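Local coordinates for protein inner kinetochore subunit cnp3 (Schizosaccharomyces pombe, PDB 6O2D) that helps build the inner kinetochore on centromeric DNA, as part of the network that supports outer kinetochore assembly in mitosis and meiosis, at residues H139-T143 against L144-R148. Numbering follows the deposited sequence.
Sequences HATDT and LENKR
D142 sits at the N-cap of helix 143-149 and caps its first turn: OD1 accepts the backbone N of E145 at 2.9 Å, on the anti side of the carboxylate and 33° out of its plane. The chi1 of -164° swings CG away from the D142 backbone N and brings the carboxylate over the helix start, where OD1 also lies 3.3 Å from E145 CB. The same OD1 has a second partner, T143 OG1 of the second subunit, so the capping carboxylate is held from the dimer side as well. Behind the cap the i to i+4 helical pattern starts at once: N146 N reaches D142 O at 2.8 Å, and K147 N reaches T143 O at 3.1 Å.

One residue earlier, T141 meets the side chain of N146. With OG1 turned anti to the T141 backbone N (chi1 179°), it accepts from N146 ND2 at 2.5 Å, a length too short to trust in detail, while H86 O gives OG1 a second partner. The amide thus links the helix to the chain just after strand 133-140.

The tight part is made by the buried residues T141, D142 and T143, where the chain enters the helix. T143 OG1 lies within hydrogen-bonding distance of D142 OD1, L144 N and T143 OG1, all of the second subunit; its one proton cannot serve both oxygens at once. The loose side belongs to K147, exposed, whose side chain comes no closer than CB, 3.6 Å from T143 O, and also packs on L144 of the second subunit. E145 likewise turns outward, its OE2 making a weak, long ion pair with R149. The whole is a helix N-cap with an Asp side-chain capping bond, joining the last strand of the CENP-C cupin domain to a short helix at the dimer interface.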
ATOM      1  N   HIS B 139       1.442   4.046  -4.617  1.00 60.32           N
ATOM      2  CA  HIS B 139       2.692   4.265  -5.324  1.00 59.09           C
ATOM      3  C   HIS B 139       3.646   5.038  -4.429  1.00 57.22           C
ATOM      4  O   HIS B 139       3.227   5.797  -3.550  1.00 52.14           O
ATOM      5  CB  HIS B 139       2.507   4.978  -6.682  1.00 60.43           C
ATOM      6  CG  HIS B 139       1.889   6.334  -6.595  1.00 62.67           C
ATOM      7  ND1 HIS B 139       0.560   6.562  -6.884  1.00 71.16           N
ATOM      8  CD2 HIS B 139       2.422   7.542  -6.298  1.00 69.82           C
ATOM      9  CE1 HIS B 139       0.295   7.848  -6.741  1.00 74.62           C
ATOM     10  NE2 HIS B 139       1.408   8.465  -6.386  1.00 71.61           N
ATOM     11  N   ALA B 140       4.933   4.739  -4.591  1.00 59.62           N
ATOM     12  CA  ALA B 140       5.986   5.275  -3.746  1.00 53.89           C
ATOM     13  C   ALA B 140       7.227   5.511  -4.594  1.00 57.75           C
ATOM     14  O   ALA B 140       7.425   4.877  -5.634  1.00 59.64           O
ATOM     15  CB  ALA B 140       6.295   4.337  -2.571  1.00 49.54           C
ATOM     16  N   THR B 141       8.076   6.421  -4.129  1.00 47.33           N
ATOM     17  CA  THR B 141       9.298   6.734  -4.849  1.00 53.43           C
ATOM     18  C   THR B 141      10.388   7.066  -3.841  1.00 55.92           C
ATOM     19  O   THR B 141      10.113   7.417  -2.689  1.00 56.66           O
ATOM     20  CB  THR B 141       9.082   7.882  -5.845  1.00 66.56           C
ATOM     21  OG1 THR B 141      10.316   8.185  -6.512  1.00 64.59           O
ATOM     22  CG2 THR B 141       8.550   9.122  -5.129  1.00 61.65           C
ATOM     23  N   ASP B 142      11.633   6.928  -4.286  1.00 53.94           N
ATOM     24  CA  ASP B 142      12.806   7.137  -3.438  1.00 58.98           C
ATOM     25  C   ASP B 142      13.270   8.578  -3.610  1.00 57.26           C
ATOM     26  O   ASP B 142      13.955   8.912  -4.577  1.00 65.10           O
ATOM     27  CB  ASP B 142      13.904   6.145  -3.799  1.00 57.65           C
ATOM     28  CG  ASP B 142      14.975   6.050  -2.736  1.00 58.30           C
ATOM     29  OD1 ASP B 142      15.613   7.079  -2.425  1.00 58.77           O
ATOM     30  OD2 ASP B 142      15.175   4.938  -2.208  1.00 65.07           O
ATOM     31  N   THR B 143      12.904   9.433  -2.653  1.00 52.31           N
ATOM     32  CA  THR B 143      13.123  10.867  -2.806  1.00 51.08           C
ATOM     33  C   THR B 143      14.606  11.209  -2.831  1.00 60.33           C
ATOM     34  O   THR B 143      15.025  12.111  -3.565  1.00 55.08           O
ATOM     35  CB  THR B 143      12.418  11.622  -1.683  1.00 51.05           C
ATOM     36  OG1 THR B 143      12.905  11.158  -0.417  1.00 55.49           O
ATOM     37  CG2 THR B 143      10.917  11.379  -1.759  1.00 47.53           C
ATOM     38  N   LEU B 144      15.412  10.519  -2.022  1.00 70.53           N
ATOM     39  CA  LEU B 144      16.853  10.740  -2.063  1.00 50.93           C
ATOM     40  C   LEU B 144      17.416  10.325  -3.418  1.00 64.69           C
ATOM     41  O   LEU B 144      18.170  11.076  -4.052  1.00 54.94           O
ATOM     42  CB  LEU B 144      17.536   9.980  -0.923  1.00 50.53           C
ATOM     43  CG  LEU B 144      19.063  10.075  -0.786  1.00 63.00           C
ATOM     44  CD1 LEU B 144      19.563  11.506  -0.913  1.00 55.05           C
ATOM     45  CD2 LEU B 144      19.521   9.487   0.538  1.00 72.60           C
ATOM     46  N   GLU B 145      17.034   9.137  -3.891  1.00 60.32           N
ATOM     47  CA  GLU B 145      17.539   8.655  -5.173  1.00 72.65           C
ATOM     48  C   GLU B 145      17.099   9.558  -6.318  1.00 65.39           C
ATOM     49  O   GLU B 145      17.891   9.858  -7.222  1.00 69.20           O
ATOM     50  CB  GLU B 145      17.070   7.220  -5.412  1.00 78.31           C
ATOM     51  CG  GLU B 145      17.833   6.466  -6.489  1.00 97.76           C
ATOM     52  CD  GLU B 145      19.241   6.106  -6.044  1.00116.50           C
ATOM     53  OE1 GLU B 145      19.550   6.266  -4.845  1.00120.37           O
ATOM     54  OE2 GLU B 145      20.033   5.631  -6.884  1.00120.20           O
ATOM     55  N   ASN B 146      15.842  10.010  -6.292  1.00 65.17           N
ATOM     56  CA  ASN B 146      15.365  10.922  -7.325  1.00 56.14           C
ATOM     57  C   ASN B 146      16.189  12.196  -7.354  1.00 62.47           C
ATOM     58  O   ASN B 146      16.463  12.742  -8.430  1.00 73.68           O
ATOM     59  CB  ASN B 146      13.894  11.255  -7.103  1.00 53.60           C
ATOM     60  CG  ASN B 146      13.006  10.033  -7.161  1.00 58.24           C
ATOM     61  OD1 ASN B 146      13.426   8.961  -7.591  1.00 63.57           O
ATOM     62  ND2 ASN B 146      11.763  10.189  -6.726  1.00 57.77           N
ATOM     63  N   LYS B 147      16.579  12.702  -6.183  1.00 63.23           N
ATOM     64  CA  LYS B 147      17.392  13.910  -6.172  1.00 67.70           C
ATOM     65  C   LYS B 147      18.772  13.655  -6.768  1.00 72.16           C
ATOM     66  O   LYS B 147      19.250  14.446  -7.585  1.00 72.39           O
ATOM     67  CB  LYS B 147      17.512  14.451  -4.746  1.00 71.92           C
ATOM     68  CG  LYS B 147      17.827  15.935  -4.679  1.00 76.91           C
ATOM     69  CD  LYS B 147      18.548  16.314  -3.391  1.00 77.13           C
ATOM     70  CE  LYS B 147      19.194  17.689  -3.511  1.00 78.67           C
ATOM     71  NZ  LYS B 147      19.028  18.473  -2.255  1.00 85.51           N
ATOM     72  N   ARG B 148      19.400  12.524  -6.433  1.00 72.18           N
ATOM     73  CA  ARG B 148      20.760  12.279  -6.910  1.00 75.19           C
ATOM     74  C   ARG B 148      20.816  11.871  -8.380  1.00 72.32           C
ATOM     75  O   ARG B 148      21.805  12.170  -9.057  1.00 80.17           O
ATOM     76  CB  ARG B 148      21.424  11.188  -6.066  1.00 80.31           C
ATOM     77  CG  ARG B 148      21.712  11.584  -4.629  1.00 85.08           C
ATOM     78  CD  ARG B 148      22.271  10.410  -3.849  1.00 88.01           C
ATOM     79  NE  ARG B 148      22.820  10.815  -2.559  1.00 94.69           N
ATOM     80  CZ  ARG B 148      22.907  10.013  -1.502  1.00 87.12           C
ATOM     81  NH1 ARG B 148      22.478   8.759  -1.584  1.00 82.76           N
ATOM     82  NH2 ARG B 148      23.421  10.464  -0.365  1.00 84.32           N
TER